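Long-range contact in polycyclic ketone monooxygenase (Myceliophthora thermophila, PDB 5MQ6), which uses FAD and NADPH to insert one oxygen atom beside the carbonyl of ketones, bulky polycyclic ones included, giving esters or lactones: residues E135-I149 with W318-R332. Numbering follows the deposited sequence.
Sequences ESYSYMPLLEETGYI and WKTKIARKKGWQRER. With FAD (flavin-adenine dinucleotide), chain B.
Ser138 and Arg332 bring the two backbones nearest, their CA atoms 6.4 Å apart, where the short helix 136-139 meets the start of helix 328-340; at the other end Ile149 comes nearest Trp318. Between them the Gln329 amide is bonded to three backbone groups. The side chain runs straight out from its helix, CG opposite the backbone N (chi1 -174°), and reaches the backbone where helix 136-139 gives way, through a short loop, to helix 143-146. Gln329 NE2 donates to Met140 O at 2.6 Å, nearly along the C=O axis, and to Tyr137 O at 2.9 Å from above that carbonyl's plane, while Gln329 OE1 accepts from Leu143 N at 3.2 Å. A water linking OE1 to Glu144 N extends the grip. With Gln329 cut back to an alanine, Tyr137 O and Met140 O are likely to lose this donor and Leu143 N its acceptor. Arg332 grips Glu135 side-on: NE meets OE1 and NH1 meets OE2 (2.7 Å), each on the syn side, the carboxylate and guanidinium planes 14° apart, nearly coplanar. Ser138 OG donates to OE1 from the opposite face of the carboxylate, and Lys153 adds a second positive partner at OE2. Farther along, Glu144 OE1 turns its syn lone pair to Gly327 N at 2.8 Å, catching the N-cap residue of helix 328-340. Apolar groups fill in beside these bonds. Ile322 CD1 lies over one face of the Tyr137 ring, toward which Trp318 points an edge in an offset edge-to-face pair, planes at 65°; Ile149 CG2 sits 3.9 Å from the centroid of Trp318's six-membered ring, over its face. Tyr139, on the same short helix, turns away to hydrogen-bond FAD O3'. The Gln329 amide and the Glu135-Arg332 salt bridge thus fasten a flavin-binding segment to helix 328-340, and the doubly paired Glu135 is likely to stay ionised despite its burial.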
ATOM      1  N   GLU A 135      10.463   7.055   7.920  1.00 15.30           N
ATOM      2  CA  GLU A 135      11.942   7.103   8.007  1.00 18.31           C
ATOM      3  C   GLU A 135      12.639   5.999   7.179  1.00 21.39           C
ATOM      4  O   GLU A 135      12.388   4.808   7.383  1.00 18.21           O
ATOM      5  CB  GLU A 135      12.378   6.955   9.466  1.00 20.18           C
ATOM      6  CG  GLU A 135      13.872   7.167   9.764  1.00 21.74           C
ATOM      7  CD  GLU A 135      14.269   6.681  11.096  1.00 22.16           C
ATOM      8  OE1 GLU A 135      14.208   5.414  11.256  1.00 23.25           O
ATOM      9  OE2 GLU A 135      14.689   7.553  11.976  1.00 22.15           O
ATOM     10  N   SER A 136      13.598   6.415   6.364  1.00 21.77           N
ATOM     11  CA  SER A 136      14.438   5.540   5.556  1.00 19.72           C
ATOM     12  C   SER A 136      15.068   4.392   6.338  1.00 20.18           C
ATOM     13  O   SER A 136      15.080   3.214   5.841  1.00 20.18           O
ATOM     14  CB  SER A 136      15.480   6.393   4.833  1.00 22.14           C
ATOM     15  OG  SER A 136      16.479   6.741   5.734  1.00 24.65           O
ATOM     16  N   TYR A 137      15.589   4.687   7.541  1.00 19.08           N
ATOM     17  CA  TYR A 137      16.285   3.683   8.363  1.00 20.17           C
ATOM     18  C   TYR A 137      15.324   2.581   8.852  1.00 19.58           C
ATOM     19  O   TYR A 137      15.732   1.476   9.149  1.00 19.83           O
ATOM     20  CB  TYR A 137      17.120   4.292   9.567  1.00 24.28           C
ATOM     21  CG  TYR A 137      17.753   5.690   9.260  1.00 24.41           C
ATOM     22  CD1 TYR A 137      18.626   5.856   8.180  1.00 27.83           C
ATOM     23  CD2 TYR A 137      17.401   6.805   9.987  1.00 23.01           C
ATOM     24  CE1 TYR A 137      19.124   7.108   7.826  1.00 25.67           C
ATOM     25  CE2 TYR A 137      17.876   8.047   9.673  1.00 24.41           C
ATOM     26  CZ  TYR A 137      18.767   8.209   8.615  1.00 25.93           C
ATOM     27  OH  TYR A 137      19.254   9.447   8.301  1.00 25.49           O
ATOM     28  N   SER A 138      14.050   2.914   8.934  1.00 21.84           N
ATOM     29  CA  SER A 138      12.999   1.996   9.354  1.00 18.01           C
ATOM     30  C   SER A 138      12.334   1.287   8.198  1.00 19.69           C
ATOM     31  O   SER A 138      11.878   0.157   8.355  1.00 22.73           O
ATOM     32  CB  SER A 138      11.990   2.789  10.214  1.00 16.94           C
ATOM     33  OG  SER A 138      12.660   3.091  11.493  1.00 20.11           O
ATOM     34  N   TYR A 139      12.325   1.934   7.031  1.00 19.72           N
ATOM     35  CA  TYR A 139      11.569   1.491   5.872  1.00 19.60           C
ATOM     36  C   TYR A 139      12.375   0.654   4.886  1.00 20.73           C
ATOM     37  O   TYR A 139      11.923  -0.403   4.471  1.00 19.48           O
ATOM     38  CB  TYR A 139      10.945   2.673   5.151  1.00 23.06           C
ATOM     39  CG  TYR A 139      10.184   2.217   3.937  1.00 22.00           C
ATOM     40  CD1 TYR A 139       8.969   1.576   4.068  1.00 21.95           C
ATOM     41  CD2 TYR A 139      10.660   2.481   2.675  1.00 24.94           C
ATOM     42  CE1 TYR A 139       8.264   1.142   2.932  1.00 23.49           C
ATOM     43  CE2 TYR A 139      10.018   2.062   1.542  1.00 24.25           C
ATOM     44  CZ  TYR A 139       8.819   1.365   1.662  1.00 28.07           C
ATOM     45  OH  TYR A 139       8.175   0.958   0.516  1.00 23.28           O
ATOM     46  N   MET A 140      13.563   1.123   4.494  1.00 18.70           N
ATOM     47  CA  MET A 140      14.350   0.400   3.487  1.00 19.99           C
ATOM     48  C   MET A 140      14.724  -1.000   4.022  1.00 19.24           C
ATOM     49  O   MET A 140      15.240  -1.138   5.102  1.00 19.43           O
ATOM     50  CB  MET A 140      15.546   1.198   3.062  1.00 20.27           C
ATOM     51  CG  MET A 140      15.133   2.614   2.590  1.00 21.27           C
ATOM     52  SD  MET A 140      16.526   3.623   2.036  1.00 24.80           S
ATOM     53  CE  MET A 140      17.025   2.801   0.515  1.00 29.42           C
ATOM     54  N   PRO A 141      14.382  -2.039   3.324  1.00 18.09           N
ATOM     55  CA  PRO A 141      14.727  -3.365   3.789  1.00 18.53           C
ATOM     56  C   PRO A 141      16.176  -3.724   3.763  1.00 17.89           C
ATOM     57  O   PRO A 141      16.927  -3.259   2.910  1.00 20.66           O
ATOM     58  CB  PRO A 141      14.066  -4.313   2.802  1.00 21.20           C
ATOM     59  CG  PRO A 141      13.399  -3.489   1.784  1.00 24.20           C
ATOM     60  CD  PRO A 141      13.501  -2.034   2.150  1.00 22.48           C
ATOM     61  N   LEU A 142      16.556  -4.609   4.669  1.00 17.44           N
ATOM     62  CA  LEU A 142      17.856  -5.286   4.599  1.00 20.18           C
ATOM     63  C   LEU A 142      19.018  -4.318   4.653  1.00 21.34           C
ATOM     64  O   LEU A 142      20.062  -4.545   4.030  1.00 20.18           O
ATOM     65  CB  LEU A 142      17.942  -6.190   3.367  1.00 23.65           C
ATOM     66  CG  LEU A 142      16.887  -7.330   3.274  1.00 24.89           C
ATOM     67  CD1 LEU A 142      16.775  -7.823   1.810  1.00 23.41           C
ATOM     68  CD2 LEU A 142      17.229  -8.439   4.244  1.00 25.65           C
ATOM     69  N   LEU A 143      18.862  -3.271   5.455  1.00 20.81           N
ATOM     70  CA  LEU A 143      19.929  -2.285   5.615  1.00 24.49           C
ATOM     71  C   LEU A 143      21.170  -2.917   6.224  1.00 25.12           C
ATOM     72  O   LEU A 143      22.272  -2.788   5.700  1.00 27.82           O
ATOM     73  CB  LEU A 143      19.440  -1.048   6.435  1.00 21.82           C
ATOM     74  CG  LEU A 143      18.555  -0.133   5.581  1.00 20.73           C
ATOM     75  CD1 LEU A 143      18.177   1.157   6.302  1.00 24.08           C
ATOM     76  CD2 LEU A 143      19.080   0.215   4.196  1.00 21.64           C
ATOM     77  N   GLU A 144      20.983  -3.651   7.298  1.00 27.38           N
ATOM     78  CA  GLU A 144      22.130  -4.235   7.941  1.00 29.82           C
ATOM     79  C   GLU A 144      22.810  -5.240   7.001  1.00 33.14           C
ATOM     80  O   GLU A 144      24.017  -5.310   6.997  1.00 30.52           O
ATOM     81  CB  GLU A 144      21.765  -4.916   9.207  1.00 29.39           C
ATOM     82  CG  GLU A 144      23.012  -5.474   9.932  1.00 34.99           C
ATOM     83  CD  GLU A 144      22.690  -6.034  11.305  1.00 40.35           C
ATOM     84  OE1 GLU A 144      21.508  -6.028  11.760  1.00 40.12           O
ATOM     85  OE2 GLU A 144      23.635  -6.529  11.928  1.00 41.50           O
ATOM     86  N   GLU A 145      22.034  -5.981   6.200  1.00 31.66           N
ATOM     87  CA  GLU A 145      22.573  -7.057   5.368  1.00 28.92           C
ATOM     88  C   GLU A 145      23.219  -6.565   4.094  1.00 25.88           C
ATOM     89  O   GLU A 145      24.111  -7.218   3.544  1.00 29.62           O
ATOM     90  CB  GLU A 145      21.503  -8.070   5.010  1.00 28.32           C
ATOM     91  CG  GLU A 145      20.935  -8.765   6.211  1.00 30.42           C
ATOM     92  CD  GLU A 145      19.782  -8.034   6.943  1.00 34.39           C
ATOM     93  OE1 GLU A 145      19.494  -6.785   6.918  1.00 22.84           O
ATOM     94  OE2 GLU A 145      19.174  -8.782   7.676  1.00 36.08           O
ATOM     95  N   THR A 146      22.814  -5.409   3.615  1.00 21.45           N
ATOM     96  CA  THR A 146      23.432  -4.846   2.469  1.00 24.15           C
ATOM     97  C   THR A 146      24.598  -3.910   2.847  1.00 28.18           C
ATOM     98  O   THR A 146      25.388  -3.523   1.986  1.00 30.97           O
ATOM     99  CB  THR A 146      22.442  -4.047   1.684  1.00 23.84           C
ATOM    100  OG1 THR A 146      21.778  -3.139   2.562  1.00 26.09           O
ATOM    101  CG2 THR A 146      21.394  -4.958   1.012  1.00 28.03           C
ATOM    102  N   GLY A 147      24.684  -3.503   4.114  1.00 28.83           N
ATOM    103  CA  GLY A 147      25.575  -2.400   4.488  1.00 30.71           C
ATOM    104  C   GLY A 147      25.259  -0.977   3.974  1.00 27.18           C
ATOM    105  O   GLY A 147      26.024  -0.091   4.149  1.00 28.56           O
ATOM    106  N   TYR A 148      24.109  -0.739   3.391  1.00 24.59           N
ATOM    107  CA  TYR A 148      23.789   0.534   2.799  1.00 24.44           C
ATOM    108  C   TYR A 148      23.371   1.544   3.870  1.00 28.89           C
ATOM    109  O   TYR A 148      22.698   1.186   4.856  1.00 26.09           O
ATOM    110  CB  TYR A 148      22.668   0.386   1.798  1.00 24.20           C
ATOM    111  CG  TYR A 148      22.353   1.689   1.117  1.00 24.44           C
ATOM    112  CD1 TYR A 148      23.311   2.316   0.301  1.00 26.46           C
ATOM    113  CD2 TYR A 148      21.138   2.323   1.310  1.00 24.29           C
ATOM    114  CE1 TYR A 148      23.052   3.515  -0.320  1.00 26.65           C
ATOM    115  CE2 TYR A 148      20.872   3.560   0.687  1.00 26.32           C
ATOM    116  CZ  TYR A 148      21.832   4.156  -0.095  1.00 27.81           C
ATOM    117  OH  TYR A 148      21.585   5.346  -0.689  1.00 28.89           O
ATOM    118  N   ILE A 149      23.811   2.792   3.689  1.00 29.12           N
ATOM    119  CA  ILE A 149      23.517   3.886   4.632  1.00 29.50           C
ATOM    120  C   ILE A 149      22.701   4.841   3.817  1.00 25.89           C
ATOM    121  O   ILE A 149      23.243   5.468   2.925  1.00 27.13           O
ATOM    122  CB  ILE A 149      24.805   4.600   5.167  1.00 29.68           C
ATOM    123  CG1 ILE A 149      25.639   3.633   5.937  1.00 29.72           C
ATOM    124  CG2 ILE A 149      24.486   5.759   6.113  1.00 26.81           C
ATOM    125  CD1 ILE A 149      27.022   4.102   6.323  1.00 37.79           C
ATOM    126  N   TRP A 318      24.411   7.915  12.832  1.00 45.36           N
ATOM    127  CA  TRP A 318      24.454   6.562  12.234  1.00 38.62           C
ATOM    128  C   TRP A 318      25.067   5.424  13.101  1.00 35.70           C
ATOM    129  O   TRP A 318      24.429   4.452  13.408  1.00 34.36           O
ATOM    130  CB  TRP A 318      25.156   6.628  10.863  1.00 35.72           C
ATOM    131  CG  TRP A 318      25.133   5.286  10.231  1.00 35.63           C
ATOM    132  CD1 TRP A 318      26.152   4.400  10.138  1.00 33.58           C
ATOM    133  CD2 TRP A 318      23.974   4.643   9.700  1.00 33.31           C
ATOM    134  NE1 TRP A 318      25.700   3.229   9.587  1.00 42.69           N
ATOM    135  CE2 TRP A 318      24.368   3.363   9.291  1.00 37.49           C
ATOM    136  CE3 TRP A 318      22.635   5.027   9.554  1.00 33.01           C
ATOM    137  CZ2 TRP A 318      23.484   2.481   8.709  1.00 34.62           C
ATOM    138  CZ3 TRP A 318      21.762   4.159   8.952  1.00 32.24           C
ATOM    139  CH2 TRP A 318      22.181   2.907   8.539  1.00 33.27           C
ATOM    140  N   LYS A 319      26.301   5.548  13.535  1.00 41.38           N
ATOM    141  CA  LYS A 319      26.979   4.413  14.202  1.00 42.29           C
ATOM    142  C   LYS A 319      26.614   4.339  15.669  1.00 38.38           C
ATOM    143  O   LYS A 319      26.730   3.283  16.309  1.00 42.37           O
ATOM    144  CB  LYS A 319      28.527   4.439  14.039  1.00 51.91           C
ATOM    145  CG  LYS A 319      29.132   5.670  13.373  1.00 51.57           C
ATOM    146  CD  LYS A 319      30.441   5.435  12.601  1.00 69.17           C
ATOM    147  CE  LYS A 319      30.671   6.569  11.575  1.00 77.74           C
ATOM    148  NZ  LYS A 319      31.981   6.607  10.859  1.00 79.13           N
ATOM    149  N   THR A 320      26.150   5.465  16.189  1.00 36.90           N
ATOM    150  CA  THR A 320      25.815   5.632  17.585  1.00 40.22           C
ATOM    151  C   THR A 320      24.377   5.301  17.887  1.00 41.98           C
ATOM    152  O   THR A 320      24.072   4.643  18.895  1.00 47.57           O
ATOM    153  CB  THR A 320      26.060   7.108  17.915  1.00 42.23           C
ATOM    154  OG1 THR A 320      27.449   7.307  17.781  1.00 49.63           O
ATOM    155  CG2 THR A 320      25.737   7.473  19.279  1.00 53.33           C
ATOM    156  N   LYS A 321      23.492   5.832  17.051  1.00 35.02           N
ATOM    157  CA  LYS A 321      22.060   5.898  17.358  1.00 42.69           C
ATOM    158  C   LYS A 321      21.125   5.166  16.387  1.00 42.65           C
ATOM    159  O   LYS A 321      19.912   5.086  16.653  1.00 41.79           O
ATOM    160  CB  LYS A 321      21.679   7.379  17.428  1.00 48.83           C
ATOM    161  CG  LYS A 321      22.114   8.052  18.742  1.00 60.20           C
ATOM    162  CD  LYS A 321      22.457   9.531  18.544  1.00 75.01           C
ATOM    163  CE  LYS A 321      21.255  10.395  18.163  1.00 84.54           C
ATOM    164  NZ  LYS A 321      20.246  10.536  19.262  1.00 86.50           N
ATOM    165  N   ILE A 322      21.657   4.686  15.269  1.00 32.54           N
ATOM    166  CA  ILE A 322      20.840   4.010  14.252  1.00 30.70           C
ATOM    167  C   ILE A 322      21.326   2.582  14.126  1.00 30.42           C
ATOM    168  O   ILE A 322      20.709   1.668  14.666  1.00 33.66           O
ATOM    169  CB  ILE A 322      20.846   4.771  12.931  1.00 29.01           C
ATOM    170  CG1 ILE A 322      20.317   6.215  13.187  1.00 30.31           C
ATOM    171  CG2 ILE A 322      20.012   4.010  11.911  1.00 28.96           C
ATOM    172  CD1 ILE A 322      20.544   7.204  12.062  1.00 33.87           C
ATOM    173  N   ALA A 323      22.458   2.371  13.498  1.00 29.72           N
ATOM    174  CA  ALA A 323      22.957   1.029  13.359  1.00 32.56           C
ATOM    175  C   ALA A 323      23.621   0.593  14.683  1.00 33.87           C
ATOM    176  O   ALA A 323      24.780   0.312  14.726  1.00 41.38           O
ATOM    177  CB  ALA A 323      23.922   0.919  12.163  1.00 34.82           C
ATOM    178  N   ARG A 324      22.851   0.430  15.735  1.00 34.37           N
ATOM    179  CA  ARG A 324      23.405   0.392  17.060  1.00 39.71           C
ATOM    180  C   ARG A 324      23.950  -0.964  17.382  1.00 38.02           C
ATOM    181  O   ARG A 324      24.730  -1.066  18.284  1.00 45.80           O
ATOM    182  CB  ARG A 324      22.353   0.700  18.120  1.00 41.25           C
ATOM    183  CG  ARG A 324      21.668   2.019  17.900  1.00 52.62           C
ATOM    184  CD  ARG A 324      20.141   1.885  17.914  1.00 56.88           C
ATOM    185  NE  ARG A 324      19.669   1.928  19.267  1.00 47.07           N
ATOM    186  CZ  ARG A 324      19.270   3.022  19.920  1.00 41.84           C
ATOM    187  NH1 ARG A 324      19.163   4.198  19.376  1.00 35.85           N
ATOM    188  NH2 ARG A 324      18.929   2.895  21.172  1.00 41.94           N
ATOM    189  N   LYS A 325      23.502  -1.996  16.702  1.00 38.48           N
ATOM    190  CA  LYS A 325      23.929  -3.360  17.050  1.00 44.06           C
ATOM    191  C   LYS A 325      23.321  -4.388  16.102  1.00 40.62           C
ATOM    192  O   LYS A 325      22.530  -3.985  15.272  1.00 36.01           O
ATOM    193  CB  LYS A 325      23.567  -3.677  18.489  1.00 52.38           C
ATOM    194  CG  LYS A 325      22.288  -4.442  18.713  1.00 49.40           C
ATOM    195  CD  LYS A 325      21.075  -3.635  18.396  1.00 46.25           C
ATOM    196  CE  LYS A 325      19.887  -4.309  19.050  1.00 51.62           C
ATOM    197  NZ  LYS A 325      19.931  -4.234  20.538  1.00 49.99           N
ATOM    198  N   LYS A 326      23.655  -5.683  16.238  1.00 36.02           N
ATOM    199  CA  LYS A 326      23.155  -6.691  15.286  1.00 39.65           C
ATOM    200  C   LYS A 326      21.684  -6.759  15.438  1.00 32.37           C
ATOM    201  O   LYS A 326      21.234  -6.864  16.521  1.00 31.76           O
ATOM    202  CB  LYS A 326      23.720  -8.107  15.535  1.00 43.01           C
ATOM    203  CG  LYS A 326      25.219  -8.165  15.375  1.00 56.30           C
ATOM    204  CD  LYS A 326      25.789  -9.528  15.794  1.00 70.02           C
ATOM    205  CE  LYS A 326      25.861  -9.725  17.329  1.00 67.86           C
ATOM    206  NZ  LYS A 326      27.202  -9.352  17.872  1.00 65.82           N
ATOM    207  N   GLY A 327      20.926  -6.682  14.376  1.00 31.66           N
ATOM    208  CA  GLY A 327      19.447  -6.796  14.491  1.00 28.03           C
ATOM    209  C   GLY A 327      18.851  -5.444  14.798  1.00 28.06           C
ATOM    210  O   GLY A 327      17.717  -5.344  15.227  1.00 26.73           O
ATOM    211  N   TRP A 328      19.587  -4.372  14.523  1.00 27.58           N
ATOM    212  CA  TRP A 328      19.092  -3.065  14.911  1.00 26.53           C
ATOM    213  C   TRP A 328      17.812  -2.629  14.207  1.00 25.14           C
ATOM    214  O   TRP A 328      16.985  -1.951  14.787  1.00 25.72           O
ATOM    215  CB  TRP A 328      20.166  -2.019  14.729  1.00 25.39           C
ATOM    216  CG  TRP A 328      20.594  -1.801  13.294  1.00 23.26           C
ATOM    217  CD1 TRP A 328      21.684  -2.344  12.672  1.00 22.27           C
ATOM    218  CD2 TRP A 328      19.986  -0.902  12.356  1.00 22.27           C
ATOM    219  NE1 TRP A 328      21.764  -1.873  11.384  1.00 23.39           N
ATOM    220  CE2 TRP A 328      20.735  -0.982  11.163  1.00 21.47           C
ATOM    221  CE3 TRP A 328      18.878  -0.060  12.403  1.00 22.93           C
ATOM    222  CZ2 TRP A 328      20.391  -0.307  10.015  1.00 19.92           C
ATOM    223  CZ3 TRP A 328      18.542   0.692  11.215  1.00 20.47           C
ATOM    224  CH2 TRP A 328      19.299   0.533  10.051  1.00 20.03           C
ATOM    225  N   GLN A 329      17.649  -3.009  12.956  1.00 25.77           N
ATOM    226  CA  GLN A 329      16.539  -2.482  12.199  1.00 27.09           C
ATOM    227  C   GLN A 329      15.166  -3.008  12.677  1.00 24.24           C
ATOM    228  O   GLN A 329      14.182  -2.228  12.790  1.00 22.55           O
ATOM    229  CB  GLN A 329      16.772  -2.686  10.704  1.00 27.55           C
ATOM    230  CG  GLN A 329      15.728  -2.033   9.834  1.00 28.79           C
ATOM    231  CD  GLN A 329      16.095  -2.022   8.355  1.00 28.82           C
ATOM    232  OE1 GLN A 329      16.702  -2.976   7.827  1.00 25.96           O
ATOM    233  NE2 GLN A 329      15.720  -0.969   7.681  1.00 25.76           N
ATOM    234  N   ARG A 330      15.091  -4.302  13.009  1.00 20.72           N
ATOM    235  CA  ARG A 330      13.864  -4.806  13.549  1.00 24.50           C
ATOM    236  C   ARG A 330      13.503  -4.123  14.903  1.00 24.65           C
ATOM    237  O   ARG A 330      12.384  -3.775  15.182  1.00 21.15           O
ATOM    238  CB  ARG A 330      13.942  -6.351  13.568  1.00 30.09           C
ATOM    239  CG  ARG A 330      12.892  -7.036  14.342  1.00 32.72           C
ATOM    240  CD  ARG A 330      11.610  -7.241  13.561  1.00 35.51           C
ATOM    241  NE  ARG A 330      11.620  -8.223  12.463  1.00 33.57           N
ATOM    242  CZ  ARG A 330      11.380  -9.529  12.568  1.00 34.62           C
ATOM    243  NH1 ARG A 330      11.250 -10.114  13.755  1.00 39.73           N
ATOM    244  NH2 ARG A 330      11.280 -10.285  11.463  1.00 29.38           N
ATOM    245  N   GLU A 331      14.484  -3.858  15.718  1.00 25.39           N
ATOM    246  CA  GLU A 331      14.235  -3.191  16.966  1.00 25.22           C
ATOM    247  C   GLU A 331      13.727  -1.749  16.695  1.00 21.64           C
ATOM    248  O   GLU A 331      12.770  -1.295  17.273  1.00 23.13           O
ATOM    249  CB  GLU A 331      15.519  -3.266  17.851  1.00 28.00           C
ATOM    250  CG  GLU A 331      15.588  -2.178  18.871  1.00 31.40           C
ATOM    251  CD  GLU A 331      16.837  -2.214  19.674  1.00 34.69           C
ATOM    252  OE1 GLU A 331      17.745  -1.370  19.420  1.00 42.24           O
ATOM    253  OE2 GLU A 331      16.900  -3.129  20.502  1.00 45.42           O
ATOM    254  N   ARG A 332      14.318  -1.060  15.732  1.00 22.42           N
ATOM    255  CA  ARG A 332      13.887   0.259  15.405  1.00 19.68           C
ATOM    256  C   ARG A 332      12.438   0.345  14.874  1.00 20.50           C
ATOM    257  O   ARG A 332      11.702   1.283  15.173  1.00 19.73           O
ATOM    258  CB  ARG A 332      14.880   0.853  14.405  1.00 21.39           C
ATOM    259  CG  ARG A 332      14.786   2.359  14.269  1.00 23.25           C
ATOM    260  CD  ARG A 332      15.903   2.820  13.344  1.00 24.53           C
ATOM    261  NE  ARG A 332      15.863   4.267  13.252  1.00 24.46           N
ATOM    262  CZ  ARG A 332      16.403   5.114  14.110  1.00 23.82           C
ATOM    263  NH1 ARG A 332      16.238   6.381  13.864  1.00 27.76           N
ATOM    264  NH2 ARG A 332      17.077   4.753  15.185  1.00 25.66           N
TER
HETATM  265  PA  FAD B 700       4.539  -3.446  -4.658  1.00 20.54           P
HETATM  266  O1A FAD B 700       3.214  -2.868  -5.029  1.00 23.30           O
HETATM  267  O2A FAD B 700       5.724  -2.551  -4.345  1.00 21.76           O
HETATM  268  O5B FAD B 700       4.993  -4.435  -5.838  1.00 23.73           O
HETATM  269  C5B FAD B 700       4.098  -5.367  -6.346  1.00 21.99           C
HETATM  270  C4B FAD B 700       4.339  -5.499  -7.836  1.00 23.15           C
HETATM  271  O4B FAD B 700       3.556  -6.622  -8.281  1.00 21.89           O
HETATM  272  C3B FAD B 700       3.923  -4.305  -8.691  1.00 22.37           C
HETATM  273  O3B FAD B 700       4.920  -4.026  -9.640  1.00 22.08           O
HETATM  274  C2B FAD B 700       2.669  -4.774  -9.375  1.00 23.45           C
HETATM  275  O2B FAD B 700       2.471  -4.162 -10.626  1.00 24.39           O
HETATM  276  C1B FAD B 700       2.934  -6.261  -9.486  1.00 21.95           C
HETATM  277  N9A FAD B 700       1.734  -7.033  -9.695  1.00 20.15           N
HETATM  278  C8A FAD B 700       0.598  -6.995  -8.940  1.00 23.62           C
HETATM  279  N7A FAD B 700      -0.286  -7.823  -9.486  1.00 21.85           N
HETATM  280  C5A FAD B 700       0.225  -8.392 -10.591  1.00 18.10           C
HETATM  281  C6A FAD B 700      -0.251  -9.387 -11.567  1.00 16.87           C
HETATM  282  N6A FAD B 700      -1.445  -9.944 -11.575  1.00 17.32           N
HETATM  283  N1A FAD B 700       0.645  -9.717 -12.462  1.00 17.27           N
HETATM  284  C2A FAD B 700       1.879  -9.165 -12.533  1.00 14.50           C
HETATM  285  N3A FAD B 700       2.401  -8.271 -11.725  1.00 15.44           N
HETATM  286  C4A FAD B 700       1.560  -7.842 -10.733  1.00 18.09           C
HETATM  287  N1  FAD B 700       4.494   2.318   2.428  1.00 22.31           N
HETATM  288  C2  FAD B 700       5.245   2.556   3.553  1.00 27.80           C
HETATM  289  O2  FAD B 700       5.252   1.753   4.478  1.00 24.38           O
HETATM  290  N3  FAD B 700       5.982   3.670   3.659  1.00 32.47           N
HETATM  291  C4  FAD B 700       5.988   4.569   2.662  1.00 38.50           C
HETATM  292  O4  FAD B 700       6.686   5.563   2.814  1.00 48.87           O
HETATM  293  C4X FAD B 700       5.219   4.412   1.415  1.00 36.42           C
HETATM  294  N5  FAD B 700       5.180   5.320   0.382  1.00 33.59           N
HETATM  295  C5X FAD B 700       4.419   5.030  -0.702  1.00 32.50           C
HETATM  296  C6  FAD B 700       4.341   5.987  -1.827  1.00 29.18           C
HETATM  297  C7  FAD B 700       3.485   5.582  -2.958  1.00 35.98           C
HETATM  298  C7M FAD B 700       3.336   6.479  -4.166  1.00 35.02           C
HETATM  299  C8  FAD B 700       2.714   4.305  -2.975  1.00 37.43           C
HETATM  300  C8M FAD B 700       1.829   3.872  -4.142  1.00 41.20           C
HETATM  301  C9  FAD B 700       2.803   3.442  -1.900  1.00 35.71           C
HETATM  302  C9A FAD B 700       3.619   3.757  -0.776  1.00 35.80           C
HETATM  303  N10 FAD B 700       3.648   2.851   0.297  1.00 29.98           N
HETATM  304  C10 FAD B 700       4.466   3.156   1.389  1.00 27.45           C
HETATM  305  C1' FAD B 700       2.946   1.548   0.264  1.00 33.28           C
HETATM  306  C2' FAD B 700       3.857   0.591  -0.612  1.00 32.49           C
HETATM  307  O2' FAD B 700       3.051  -0.009  -1.636  1.00 32.73           O
HETATM  308  C3' FAD B 700       4.636  -0.498   0.202  1.00 30.78           C
HETATM  309  O3' FAD B 700       5.483   0.148   1.156  1.00 30.58           O
HETATM  310  C4' FAD B 700       5.618  -1.404  -0.579  1.00 29.20           C
HETATM  311  O4' FAD B 700       6.441  -0.708  -1.617  1.00 28.60           O
HETATM  312  C5' FAD B 700       4.855  -2.596  -1.193  1.00 26.62           C
HETATM  313  O5' FAD B 700       5.852  -3.604  -1.548  1.00 25.35           O
HETATM  314  P   FAD B 700       5.202  -4.894  -2.283  1.00 23.91           P
HETATM  315  O1P FAD B 700       6.418  -5.584  -3.004  1.00 25.67           O
HETATM  316  O2P FAD B 700       4.332  -5.593  -1.229  1.00 26.20           O
HETATM  317  O3P FAD B 700       4.113  -4.290  -3.359  1.00 22.70           O
HETATM  318  O   HOH W   1      18.676  -4.745   8.545  1.00 19.38           O
HETATM  319  O   HOH W   2      19.120  -4.960  11.238  1.00 22.28           O